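Local coordinates for NO-binding heme-dependent sensor protein (PDB 4U9B) that binds heme and probably serves as a nitric oxide sensor, carrying a zinc ion at a separate site, at residues V8-D11 and M12-Q16; S20-N23 and E24-K28; D89-T92 and S93-G97; H99-I102 and H103-N107; C139-A142 and E143-F147. All coordinates share one frame; numbering follows the deposited sequence.

In the fold
Contacts 3, 4 and 5 gather round the heme, while contacts 1 and 2 lie in the helices further out. Ile102 of contact 4 and Leu145 of contact 5 approach opposite faces of the porphyrin, and nitric oxide lies on the Ile102 side; the two contacts stay about 9 Å apart at their nearest atoms. Contact 3 joins them: Gly97 O and Ile102 N, 2.9 Å apart, probably form a hydrogen bond, and Val95 CG2 packs 3.7 Å from Leu146 CD2. On the far side of the chain's centre, contact 1 meets contact 2 where Glu10 CG lies 3.5 Å from Trp22 CE2. Their centres are 12 Å apart, and contact 2 sits away from the known sites.

Contact 1 of 5, residues V8-D11 and M12-Q16; sequences VLED and MVVAQ
Glu10 and Val14 lie one helical turn apart with their side chains alongside each other and pointing the same way. The touch is between Glu10 CG and Val14 CG2, 3.6 Å apart, so it is the aliphatic root of the glutamate that meets the valine. Glu10 then runs on extended, its CG opposite the backbone N (chi1 -177°), and takes its carboxylate onward from that meeting point. A purely apolar pair is Leu9 with Val13, Leu9 CD1 approaching Val13 CG2 at 4.1 Å. Here the two side chains cross at a slant, touching by one methyl each.

The valines also lean on the backbone of the preceding turn. Val14 CG2 is 3.1 Å from Glu10 O, and Val13 CG2 sits 3.3 Å from Leu9 O, each methyl placed beside its own backbone N. Ala15 CB approaches Asp11 O in a similar way.

The hydrogen bonds are those of a regular alpha-helix, from Met12 N, Val13 N, Val14 N and Ala15 N to the carbonyls of Val8, Leu9, Glu10 and Asp11. The bond from Val13 N to Leu9 O is 2.9 Å long and nearly straight at 174°, whereas Ala15 N to Asp11 O is bent to 147°.

Of the polar ends, Asp11 has its partner elsewhere: OD2 forms a salt bridge with Arg80 of helix 62-80. Helix 3-17 packs among three others, with Val8 against Phe72 and Leu73 of that same helix, Leu9 against Leu47 and Ile50 of helix 44-58, and Val14 against Met19 of helix 19-29.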
# COMPACT_ATOMS: atom_id res chain seq x y z
N VAL A 8 -1.46 4.71 9.66
CA VAL A 8 -2.65 4.08 9.10
C VAL A 8 -2.74 2.64 9.61
O VAL A 8 -3.83 2.14 9.86
CB VAL A 8 -2.65 4.11 7.56
CG1 VAL A 8 -3.88 3.42 7.01
CG2 VAL A 8 -2.59 5.54 7.06
N LEU A 9 -1.59 1.98 9.76
CA LEU A 9 -1.57 0.63 10.32
C LEU A 9 -2.12 0.66 11.74
O LEU A 9 -2.88 -0.22 12.13
CB LEU A 9 -0.16 0.04 10.30
CG LEU A 9 -0.02 -1.39 10.83
CD1 LEU A 9 -0.78 -2.37 9.96
CD2 LEU A 9 1.44 -1.81 10.93
N GLU A 10 -1.75 1.68 12.50
CA GLU A 10 -2.26 1.83 13.86
C GLU A 10 -3.78 1.93 13.84
O GLU A 10 -4.46 1.26 14.61
CB GLU A 10 -1.66 3.06 14.56
CG GLU A 10 -2.12 3.20 16.02
CD GLU A 10 -1.60 4.45 16.69
OE1 GLU A 10 -2.21 4.87 17.70
OE2 GLU A 10 -0.59 5.02 16.22
N ASP A 11 -4.31 2.78 12.96
CA ASP A 11 -5.75 2.94 12.83
C ASP A 11 -6.43 1.59 12.59
O ASP A 11 -7.48 1.31 13.15
CB ASP A 11 -6.10 3.90 11.69
CG ASP A 11 -5.71 5.34 12.00
OD1 ASP A 11 -5.49 5.66 13.18
OD2 ASP A 11 -5.65 6.16 11.05
N MET A 12 -5.80 0.76 11.77
CA MET A 12 -6.37 -0.53 11.42
C MET A 12 -6.31 -1.50 12.60
O MET A 12 -7.32 -2.11 12.97
CB MET A 12 -5.65 -1.12 10.21
CG MET A 12 -6.34 -2.33 9.61
SD MET A 12 -5.54 -2.93 8.11
CE MET A 12 -6.78 -4.08 7.52
N VAL A 13 -5.13 -1.64 13.20
CA VAL A 13 -4.92 -2.56 14.31
C VAL A 13 -5.76 -2.15 15.52
O VAL A 13 -6.48 -2.98 16.08
CB VAL A 13 -3.43 -2.62 14.72
CG1 VAL A 13 -3.24 -3.45 15.99
CG2 VAL A 13 -2.59 -3.18 13.58
N VAL A 14 -5.67 -0.88 15.91
CA VAL A 14 -6.42 -0.37 17.06
C VAL A 14 -7.92 -0.58 16.86
O VAL A 14 -8.62 -0.99 17.79
CB VAL A 14 -6.14 1.13 17.29
CG1 VAL A 14 -7.09 1.72 18.33
CG2 VAL A 14 -4.69 1.34 17.72
N ALA A 15 -8.41 -0.29 15.66
CA ALA A 15 -9.83 -0.42 15.36
C ALA A 15 -10.28 -1.88 15.39
O ALA A 15 -11.44 -2.17 15.68
CB ALA A 15 -10.14 0.19 14.00
N GLN A 16 -9.36 -2.79 15.10
CA GLN A 16 -9.69 -4.21 14.96
C GLN A 16 -9.31 -5.03 16.19
O GLN A 16 -9.89 -6.09 16.43
CB GLN A 16 -8.98 -4.79 13.72
CG GLN A 16 -9.24 -6.27 13.49
CD GLN A 16 -10.72 -6.60 13.40
OE1 GLN A 16 -11.46 -5.98 12.63
NE2 GLN A 16 -11.15 -7.57 14.19

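Contact 2 of 5, residues S20-N23 and E24-K28; sequences SVWN and ELLEK
Leu26 sits over one face of the Trp22 indole, one turn further along the helix. This is a CH-pi contact: Leu26 CG stands 4.1 Å from the centroid of the five-membered ring, 25° off the ring normal. Both methyls lie on that same face, Leu26 CD1 3.5 Å from Trp22 NE1 and Leu26 CD2 3.8 Å from Trp22 CZ2 of the benzo ring, and the two side chains cross at an angle. With CG turned opposite its backbone N (chi1 171°), the tryptophan holds its indole out from the helix beside its own turn; Leu26, its CG beside the backbone N (chi1 -71°), leans back over it.

Plain apolar packing adds a second pair. Val21 and Leu25 lie side by side and point the same way, with Val21 CG1 4.0 Å from Leu25 CD1. Leu25 keeps close to the backbone as well, its CG resting 3.2 Å from Val21 O.

The backbone bonds are those of a regular alpha-helix. Glu24 N, Leu25 N, Leu26 N and Glu27 N donate to the carbonyls of Ser20, Val21, Trp22 and Asn23, the shortest being Glu24 N to Ser20 O at 2.8 Å.

Charged groups border the Leu25 face: Lys28 NZ forms a salt bridge with Asp53, while Glu24 makes a long, weak ion pair with Arg57. Both partners belong to helix 44-58, which also takes up Leu25 and Leu26 against Ile50. Trp22 packs on helix 3-17 through Val13 and Val14, and Tyr36 from a loop touches both Trp22 and Leu26, so helix 19-29 is wedged between two helices and that loop.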
# COMPACT_ATOMS: atom_id res chain seq x y z
N SER A 20 -4.29 -1.77 23.34
CA SER A 20 -3.36 -2.62 24.09
C SER A 20 -2.61 -3.57 23.16
O SER A 20 -1.41 -3.80 23.33
CB SER A 20 -4.10 -3.42 25.19
OG SER A 20 -5.01 -4.37 24.66
N VAL A 21 -3.32 -4.11 22.19
CA VAL A 21 -2.71 -4.96 21.17
C VAL A 21 -1.67 -4.19 20.35
O VAL A 21 -0.58 -4.68 20.09
CB VAL A 21 -3.78 -5.55 20.23
CG1 VAL A 21 -3.15 -6.20 19.01
CG2 VAL A 21 -4.64 -6.54 21.00
N TRP A 22 -2.03 -2.97 19.93
CA TRP A 22 -1.09 -2.13 19.19
C TRP A 22 0.15 -1.84 20.03
O TRP A 22 1.27 -1.95 19.54
CB TRP A 22 -1.76 -0.83 18.75
CG TRP A 22 -0.79 0.16 18.18
CD1 TRP A 22 -0.34 1.30 18.78
CD2 TRP A 22 -0.15 0.09 16.90
NE1 TRP A 22 0.55 1.94 17.95
CE2 TRP A 22 0.68 1.22 16.79
CE3 TRP A 22 -0.20 -0.82 15.84
CZ2 TRP A 22 1.45 1.47 15.66
CZ3 TRP A 22 0.58 -0.57 14.72
CH2 TRP A 22 1.39 0.57 14.64
N ASN A 23 -0.04 -1.48 21.29
CA ASN A 23 1.09 -1.18 22.15
C ASN A 23 1.93 -2.42 22.42
O ASN A 23 3.15 -2.34 22.50
CB ASN A 23 0.62 -0.54 23.46
CG ASN A 23 0.26 0.92 23.30
OD1 ASN A 23 0.84 1.64 22.47
ND2 ASN A 23 -0.69 1.39 24.10
N GLU A 24 1.28 -3.58 22.53
CA GLU A 24 2.02 -4.83 22.68
C GLU A 24 2.91 -5.06 21.47
O GLU A 24 4.08 -5.40 21.61
CB GLU A 24 1.07 -6.03 22.86
CG GLU A 24 1.82 -7.35 23.07
CD GLU A 24 0.93 -8.57 22.95
OE1 GLU A 24 -0.29 -8.41 22.73
OE2 GLU A 24 1.46 -9.70 23.08
N LEU A 25 2.34 -4.87 20.28
CA LEU A 25 3.09 -5.03 19.04
C LEU A 25 4.29 -4.09 18.99
O LEU A 25 5.35 -4.47 18.50
CB LEU A 25 2.17 -4.79 17.84
CG LEU A 25 1.11 -5.87 17.60
CD1 LEU A 25 0.01 -5.36 16.69
CD2 LEU A 25 1.75 -7.12 17.01
N LEU A 26 4.13 -2.87 19.48
CA LEU A 26 5.24 -1.92 19.49
C LEU A 26 6.31 -2.32 20.51
O LEU A 26 7.50 -2.18 20.25
CB LEU A 26 4.74 -0.50 19.79
CG LEU A 26 3.93 0.20 18.69
CD1 LEU A 26 3.88 1.70 18.94
CD2 LEU A 26 4.49 -0.08 17.30
N GLU A 27 5.88 -2.84 21.67
CA GLU A 27 6.83 -3.33 22.67
C GLU A 27 7.68 -4.46 22.09
O GLU A 27 8.89 -4.51 22.30
CB GLU A 27 6.10 -3.83 23.92
CG GLU A 27 5.51 -2.74 24.79
CD GLU A 27 4.77 -3.29 25.99
OE1 GLU A 27 5.06 -4.44 26.39
OE2 GLU A 27 3.90 -2.58 26.54
N LYS A 28 7.03 -5.35 21.35
CA LYS A 28 7.70 -6.52 20.81
C LYS A 28 8.63 -6.20 19.65
O LYS A 28 9.69 -6.79 19.52
CB LYS A 28 6.67 -7.55 20.34
CG LYS A 28 5.92 -8.26 21.45
CD LYS A 28 5.01 -9.35 20.89
CE LYS A 28 5.80 -10.52 20.32
NZ LYS A 28 4.92 -11.55 19.69

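Contact 3 of 5, residues D89-T92 and S93-G97; sequences DDFT and SLVMG
Asp90 reaches Ser93 with its carboxylate, at the point where the loop turns into helix 91-96. From CB the side chain bends back over its own backbone: CG takes the crowded position between N and the carbonyl carbon (chi1 51°), which swings the carboxylate over the first turn. Asp90 CG lies 3.1 Å from Ser93 OG. OD1 accepts from Ser93 N at 2.8 Å, the N-H arriving nearly along the C-O axis of the carboxylate. Ser93 OG also points to OD1, but the separation modelled there is too short to be trusted; Asp90 OD2 is 3.3 Å from Ser93 OG, at an angle too poor for a hydrogen bond. This is an N-cap: the aspartate binds a first-turn amide that has no earlier helical carbonyl to pair with, and its negative charge would probably suit the positive end of the helix dipole. The Asp90 carbonyl takes Leu94 N at 3.2 Å. One residue on, Phe91 presents a ring face to Val95, whose CG2 stands 3.8 Å from the ring centroid and 18° off the normal, a CH-pi contact. Ile176 and Leu178 of strand 172-179 touch the same side chain, while Leu94 turns to the heme.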
# COMPACT_ATOMS: atom_id res chain seq x y z
N ASP A 89 -9.94 12.24 -11.96
CA ASP A 89 -11.38 12.17 -12.20
C ASP A 89 -11.92 10.75 -12.19
O ASP A 89 -13.12 10.54 -12.01
CB ASP A 89 -11.71 12.83 -13.54
CG ASP A 89 -11.61 14.34 -13.50
OD1 ASP A 89 -12.12 14.95 -12.53
OD2 ASP A 89 -11.03 14.93 -14.43
N ASP A 90 -11.04 9.77 -12.38
CA ASP A 90 -11.46 8.38 -12.45
C ASP A 90 -10.33 7.41 -12.10
O ASP A 90 -9.18 7.82 -11.95
CB ASP A 90 -11.99 8.06 -13.85
CG ASP A 90 -11.04 8.47 -14.96
OD1 ASP A 90 -9.86 8.05 -14.92
OD2 ASP A 90 -11.46 9.23 -15.86
N PHE A 91 -10.69 6.14 -11.97
CA PHE A 91 -9.75 5.10 -11.56
C PHE A 91 -8.55 4.98 -12.50
O PHE A 91 -7.41 4.94 -12.05
CB PHE A 91 -10.48 3.76 -11.47
CG PHE A 91 -9.58 2.59 -11.16
CD1 PHE A 91 -9.15 2.36 -9.86
CD2 PHE A 91 -9.19 1.72 -12.16
CE1 PHE A 91 -8.33 1.28 -9.57
CE2 PHE A 91 -8.37 0.64 -11.87
CZ PHE A 91 -7.94 0.42 -10.58
N THR A 92 -8.81 4.94 -13.81
CA THR A 92 -7.75 4.77 -14.79
C THR A 92 -6.74 5.91 -14.72
O THR A 92 -5.53 5.69 -14.82
CB THR A 92 -8.31 4.67 -16.22
OG1 THR A 92 -9.18 3.54 -16.32
CG2 THR A 92 -7.18 4.53 -17.24
N SER A 93 -7.24 7.13 -14.55
CA SER A 93 -6.38 8.31 -14.47
C SER A 93 -5.44 8.21 -13.27
O SER A 93 -4.26 8.54 -13.38
CB SER A 93 -7.22 9.58 -14.37
OG SER A 93 -8.21 9.63 -15.38
N LEU A 94 -5.97 7.76 -12.14
CA LEU A 94 -5.17 7.63 -10.92
C LEU A 94 -4.05 6.62 -11.12
O LEU A 94 -2.88 6.93 -10.85
CB LEU A 94 -6.06 7.20 -9.74
CG LEU A 94 -5.41 7.23 -8.35
CD1 LEU A 94 -6.46 7.45 -7.28
CD2 LEU A 94 -4.63 5.94 -8.05
N VAL A 95 -4.39 5.43 -11.58
CA VAL A 95 -3.42 4.36 -11.75
C VAL A 95 -2.32 4.75 -12.74
O VAL A 95 -1.14 4.52 -12.49
CB VAL A 95 -4.09 3.06 -12.23
CG1 VAL A 95 -3.05 1.95 -12.44
CG2 VAL A 95 -5.14 2.61 -11.23
N MET A 96 -2.72 5.32 -13.86
CA MET A 96 -1.77 5.77 -14.87
C MET A 96 -0.97 6.97 -14.37
O MET A 96 0.05 7.33 -14.97
CB MET A 96 -2.50 6.11 -16.17
CG MET A 96 -3.11 4.90 -16.85
SD MET A 96 -1.88 3.68 -17.36
CE MET A 96 -1.02 4.59 -18.64
N GLY A 97 -1.42 7.58 -13.28
CA GLY A 97 -0.76 8.73 -12.71
C GLY A 97 0.11 8.43 -11.51
O GLY A 97 0.70 9.34 -10.92

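Contact 4 of 5, residues H99-I102 and H103-N107; sequences HDVI and HLEVN. With HEM (protoporphyrin IX containing Fe), chain B; PO4 (phosphate ion), chain E.
His103, packed by its CB against His99 O at 3.2 Å, is turned away from the heme whose iron it can bind as axial ligand. In this nitric oxide complex His103 NE2 lies 10.4 Å from the heme iron, HEM FE. With CG opposite the backbone N (chi1 -166°), the imidazole leads off to the outside of the helix, where Asn107 ND2 stands above one of its faces, toward the rim. Asn107 ND2 donates to His103 O at 2.9 Å and Asn107 N binds the same oxygen from the opposite face of the carbonyl, so two bonds hold it.

The backbone before His103 is widened into a pi-type turn at 99-102, and the bond from Leu104 N to Asp100 O is weak. His99 points outward as well. Its ND1 gives a bent bond to Asp100 OD1 (3.2 Å, 138°), while NE2 donates to O1 of a phosphate at 3.1 Å, an ion probably left from crystallisation. Donation from both nitrogens is consistent with a protonated ring.

The inward side is apolar. Ile102 CG2 and Val106 CG2 meet at 4.0 Å, and both residues go on to the porphyrin: Val106 CG2 is 3.4 Å from CHD of the heme, and Ile102 CD1 3.6 Å from its CMC. Ile102 also touches nitric oxide. Glu105, on another flank, forms salt bridges with Lys87 and Lys108.

Helix 98-109 is thus the histidine-bearing helix of an H-NOX heme pocket, with its iron-histidine bond broken and the gas bound on the same side of the heme.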
# COMPACT_ATOMS: atom_id res chain seq x y z
N HIS A 99 2.96 6.82 -11.49
CA HIS A 99 4.36 7.01 -11.85
C HIS A 99 4.74 8.48 -11.94
O HIS A 99 5.78 8.90 -11.43
CB HIS A 99 4.65 6.33 -13.19
CG HIS A 99 6.09 6.40 -13.60
ND1 HIS A 99 6.53 7.16 -14.66
CD2 HIS A 99 7.19 5.80 -13.09
CE1 HIS A 99 7.83 7.03 -14.79
NE2 HIS A 99 8.26 6.21 -13.85
N ASP A 100 3.88 9.27 -12.59
CA ASP A 100 4.15 10.68 -12.81
C ASP A 100 3.70 11.53 -11.63
O ASP A 100 4.51 12.17 -10.94
CB ASP A 100 3.45 11.17 -14.08
CG ASP A 100 4.01 10.54 -15.34
OD1 ASP A 100 5.14 10.01 -15.29
OD2 ASP A 100 3.32 10.58 -16.38
N VAL A 101 2.39 11.53 -11.39
CA VAL A 101 1.77 12.47 -10.47
C VAL A 101 1.99 12.11 -9.00
O VAL A 101 2.48 12.93 -8.24
CB VAL A 101 0.26 12.57 -10.76
CG1 VAL A 101 -0.41 13.57 -9.83
CG2 VAL A 101 0.03 12.96 -12.21
N ILE A 102 1.63 10.89 -8.61
CA ILE A 102 1.77 10.48 -7.21
C ILE A 102 3.22 10.57 -6.76
O ILE A 102 3.51 11.14 -5.71
CB ILE A 102 1.25 9.05 -6.96
CG1 ILE A 102 -0.22 8.91 -7.37
CG2 ILE A 102 1.44 8.65 -5.50
CD1 ILE A 102 -1.19 9.61 -6.46
N HIS A 103 4.12 9.99 -7.55
CA HIS A 103 5.55 9.98 -7.23
C HIS A 103 6.05 11.40 -6.97
O HIS A 103 6.75 11.65 -5.99
CB HIS A 103 6.34 9.33 -8.36
CG HIS A 103 7.75 8.97 -8.00
ND1 HIS A 103 8.10 7.74 -7.49
CD2 HIS A 103 8.90 9.69 -8.08
CE1 HIS A 103 9.40 7.71 -7.27
NE2 HIS A 103 9.91 8.87 -7.62
N LEU A 104 5.67 12.32 -7.85
CA LEU A 104 6.07 13.72 -7.73
C LEU A 104 5.55 14.35 -6.44
O LEU A 104 6.31 14.96 -5.69
CB LEU A 104 5.57 14.53 -8.92
CG LEU A 104 5.89 16.03 -8.84
CD1 LEU A 104 7.38 16.25 -9.03
CD2 LEU A 104 5.10 16.82 -9.85
N GLU A 105 4.24 14.22 -6.21
CA GLU A 105 3.62 14.89 -5.08
C GLU A 105 4.12 14.34 -3.75
O GLU A 105 4.23 15.07 -2.77
CB GLU A 105 2.09 14.77 -5.16
CG GLU A 105 1.47 15.41 -6.40
CD GLU A 105 1.81 16.89 -6.56
OE1 GLU A 105 2.08 17.56 -5.54
OE2 GLU A 105 1.82 17.37 -7.71
N VAL A 106 4.44 13.05 -3.72
CA VAL A 106 4.99 12.45 -2.50
C VAL A 106 6.40 12.99 -2.24
O VAL A 106 6.76 13.26 -1.10
CB VAL A 106 5.04 10.91 -2.58
CG1 VAL A 106 5.83 10.32 -1.40
CG2 VAL A 106 3.63 10.34 -2.59
N ASN A 107 7.19 13.15 -3.30
CA ASN A 107 8.55 13.66 -3.14
C ASN A 107 8.56 15.14 -2.80
O ASN A 107 9.54 15.65 -2.24
CB ASN A 107 9.36 13.40 -4.40
CG ASN A 107 10.04 12.04 -4.38
OD1 ASN A 107 11.08 11.86 -3.75
ND2 ASN A 107 9.44 11.07 -5.06
CHA HEM B . 4.19 3.64 -0.46
CHB HEM B . 1.72 1.79 -4.19
CHC HEM B . -1.37 5.49 -4.03
CHD HEM B . 1.77 7.84 -1.18
C1A HEM B . 3.67 2.74 -1.36
C2A HEM B . 3.87 1.31 -1.36
C3A HEM B . 3.18 0.81 -2.39
C4A HEM B . 2.52 1.90 -3.07
CMA HEM B . 3.08 -0.67 -2.81
CAA HEM B . 4.73 0.50 -0.36
CBA HEM B . 6.22 0.79 -0.56
CGA HEM B . 6.86 -0.11 -1.60
O1A HEM B . 8.10 0.03 -1.81
O2A HEM B . 6.17 -0.96 -2.21
C1B HEM B . 0.63 2.59 -4.44
C2B HEM B . -0.46 2.28 -5.34
C3B HEM B . -1.31 3.32 -5.31
C4B HEM B . -0.79 4.29 -4.37
CMB HEM B . -0.50 0.98 -6.17
CAB HEM B . -2.65 3.53 -6.06
CBB HEM B . -3.37 2.54 -6.59
C1C HEM B . -0.79 6.47 -3.25
C2C HEM B . -1.36 7.76 -2.94
C3C HEM B . -0.51 8.44 -2.17
C4C HEM B . 0.65 7.58 -1.93
CMC HEM B . -2.73 8.25 -3.46
CAC HEM B . -0.79 9.86 -1.63
CBC HEM B . 0.15 10.64 -1.07
C1D HEM B . 2.64 6.91 -0.65
C2D HEM B . 3.53 7.17 0.45
C3D HEM B . 4.29 5.86 0.67
C4D HEM B . 3.78 4.94 -0.32
CMD HEM B . 3.69 8.48 1.25
CAD HEM B . 5.36 5.57 1.74
CBD HEM B . 6.75 5.90 1.19
CGD HEM B . 7.77 5.60 2.25
O1D HEM B . 7.44 4.81 3.17
O2D HEM B . 8.91 6.14 2.18
NA HEM B . 2.83 3.07 -2.42
NB HEM B . 0.40 3.82 -3.86
NC HEM B . 0.44 6.39 -2.61
ND HEM B . 2.81 5.60 -1.08
FE HEM B . 1.75 4.79 -2.64
P PO4 E . 11.29 4.12 -12.98
O1 PO4 E . 10.84 5.44 -12.41
O2 PO4 E . 10.44 3.01 -12.41
O3 PO4 E . 11.14 4.15 -14.49
O4 PO4 E . 12.73 3.88 -12.62

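Contact 5 of 5, residues C139-A142 and E143-F147; sequences CFCA and EGLLF. With ZN (zinc ion), chain D; HEM (protoporphyrin IX containing Fe), chain B.
Cys141 and Leu145 meet one turn apart on helix 139-152, Cys141 SG to Leu145 CD1 at 4.0 Å. The two side chains run at an angle to each other, so that the sulfur meets a single leucine methyl. Cys141 also touches Val66 of helix 62-80, whereas Leu145 belongs to the heme side: with CG beside its backbone N (chi1 -80°), it lays CD1 over the porphyrin face, 3.5 Å from C1B of the heme. Ala142 comes in at the edge of the ring system, CB 3.8 Å from the heme methyl CMA. A turn later Leu146 sends CD2 to 3.5 Å from the vinyl carbon CBB.

Cys139 looks another way. Its SG is tucked between backbone N and carbonyl carbon (chi1 58°) and binds zinc at 2.3 Å. Glu143, extended from the flank of the next turn, is a second-shell residue: OE1 bonds to ND1 of the zinc ligand His161 and so helps fix that ring, while OE2 pairs with Lys67 and lies in the plane of the Phe147 ring at its edge.

One helix therefore serves two sites, the wall of the heme pocket and a zinc site of three cysteines and one histidine, completed by His161, Cys164 and Cys172.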
# COMPACT_ATOMS: atom_id res chain seq x y z
N CYS A 139 4.12 -6.06 -3.29
CA CYS A 139 3.20 -6.10 -4.42
C CYS A 139 1.77 -6.38 -3.98
O CYS A 139 0.82 -5.94 -4.62
CB CYS A 139 3.65 -7.14 -5.44
SG CYS A 139 3.77 -8.81 -4.77
N PHE A 140 1.61 -7.11 -2.88
CA PHE A 140 0.27 -7.41 -2.39
C PHE A 140 -0.35 -6.18 -1.75
O PHE A 140 -1.58 -6.02 -1.74
CB PHE A 140 0.30 -8.59 -1.41
CG PHE A 140 0.18 -9.93 -2.07
CD1 PHE A 140 1.26 -10.49 -2.73
CD2 PHE A 140 -1.02 -10.63 -2.04
CE1 PHE A 140 1.15 -11.72 -3.34
CE2 PHE A 140 -1.13 -11.86 -2.65
CZ PHE A 140 -0.05 -12.41 -3.31
N CYS A 141 0.49 -5.30 -1.22
CA CYS A 141 0.01 -4.02 -0.72
C CYS A 141 -0.43 -3.15 -1.90
O CYS A 141 -1.43 -2.44 -1.82
CB CYS A 141 1.10 -3.32 0.11
SG CYS A 141 0.58 -1.78 0.91
N ALA A 142 0.32 -3.23 -3.00
CA ALA A 142 -0.03 -2.52 -4.22
C ALA A 142 -1.37 -3.01 -4.75
O ALA A 142 -2.22 -2.21 -5.16
CB ALA A 142 1.05 -2.71 -5.28
N GLU A 143 -1.56 -4.33 -4.74
CA GLU A 143 -2.80 -4.92 -5.21
C GLU A 143 -3.95 -4.42 -4.35
O GLU A 143 -5.00 -4.01 -4.86
CB GLU A 143 -2.72 -6.46 -5.18
CG GLU A 143 -3.89 -7.15 -5.86
CD GLU A 143 -3.72 -8.65 -6.00
OE1 GLU A 143 -2.60 -9.11 -6.32
OE2 GLU A 143 -4.71 -9.37 -5.81
N GLY A 144 -3.74 -4.42 -3.03
CA GLY A 144 -4.73 -3.93 -2.10
C GLY A 144 -5.08 -2.47 -2.34
O GLY A 144 -6.26 -2.10 -2.36
N LEU A 145 -4.06 -1.65 -2.52
CA LEU A 145 -4.25 -0.22 -2.78
C LEU A 145 -5.05 0.03 -4.05
O LEU A 145 -5.85 0.97 -4.12
CB LEU A 145 -2.90 0.49 -2.87
CG LEU A 145 -2.26 0.82 -1.52
CD1 LEU A 145 -0.76 1.00 -1.65
CD2 LEU A 145 -2.91 2.06 -0.94
N LEU A 146 -4.83 -0.80 -5.06
CA LEU A 146 -5.56 -0.68 -6.32
C LEU A 146 -7.04 -0.96 -6.10
O LEU A 146 -7.90 -0.25 -6.63
CB LEU A 146 -4.99 -1.62 -7.37
CG LEU A 146 -3.64 -1.19 -7.95
CD1 LEU A 146 -2.93 -2.36 -8.61
CD2 LEU A 146 -3.83 -0.05 -8.95
N PHE A 147 -7.34 -1.98 -5.31
CA PHE A 147 -8.73 -2.29 -4.97
C PHE A 147 -9.33 -1.17 -4.15
O PHE A 147 -10.51 -0.83 -4.30
CB PHE A 147 -8.82 -3.62 -4.22
CG PHE A 147 -8.74 -4.83 -5.10
CD1 PHE A 147 -9.78 -5.14 -5.97
CD2 PHE A 147 -7.64 -5.67 -5.06
CE1 PHE A 147 -9.72 -6.26 -6.78
CE2 PHE A 147 -7.58 -6.79 -5.87
CZ PHE A 147 -8.62 -7.08 -6.73
ZN ZN D . 3.98 -9.87 -6.84
CHA HEM B . 4.19 3.64 -0.46
CHB HEM B . 1.72 1.79 -4.19
CHC HEM B . -1.37 5.49 -4.03
CHD HEM B . 1.77 7.84 -1.18
C1A HEM B . 3.67 2.74 -1.36
C2A HEM B . 3.87 1.31 -1.36
C3A HEM B . 3.18 0.81 -2.39
C4A HEM B . 2.52 1.90 -3.07
CMA HEM B . 3.08 -0.67 -2.81
CAA HEM B . 4.73 0.50 -0.36
CBA HEM B . 6.22 0.79 -0.56
CGA HEM B . 6.86 -0.11 -1.60
O1A HEM B . 8.10 0.03 -1.81
O2A HEM B . 6.17 -0.96 -2.21
C1B HEM B . 0.63 2.59 -4.44
C2B HEM B . -0.46 2.28 -5.34
C3B HEM B . -1.31 3.32 -5.31
C4B HEM B . -0.79 4.29 -4.37
CMB HEM B . -0.50 0.98 -6.17
CAB HEM B . -2.65 3.53 -6.06
CBB HEM B . -3.37 2.54 -6.59
C1C HEM B . -0.79 6.47 -3.25
C2C HEM B . -1.36 7.76 -2.94
C3C HEM B . -0.51 8.44 -2.17
C4C HEM B . 0.65 7.58 -1.93
CMC HEM B . -2.73 8.25 -3.46
CAC HEM B . -0.79 9.86 -1.63
CBC HEM B . 0.15 10.64 -1.07
C1D HEM B . 2.64 6.91 -0.65
C2D HEM B . 3.53 7.17 0.45
C3D HEM B . 4.29 5.86 0.67
C4D HEM B . 3.78 4.94 -0.32
CMD HEM B . 3.69 8.48 1.25
CAD HEM B . 5.36 5.57 1.74
CBD HEM B . 6.75 5.90 1.19
CGD HEM B . 7.77 5.60 2.25
O1D HEM B . 7.44 4.81 3.17
O2D HEM B . 8.91 6.14 2.18
NA HEM B . 2.83 3.07 -2.42
NB HEM B . 0.40 3.82 -3.86
NC HEM B . 0.44 6.39 -2.61
ND HEM B . 2.81 5.60 -1.08
FE HEM B . 1.75 4.79 -2.64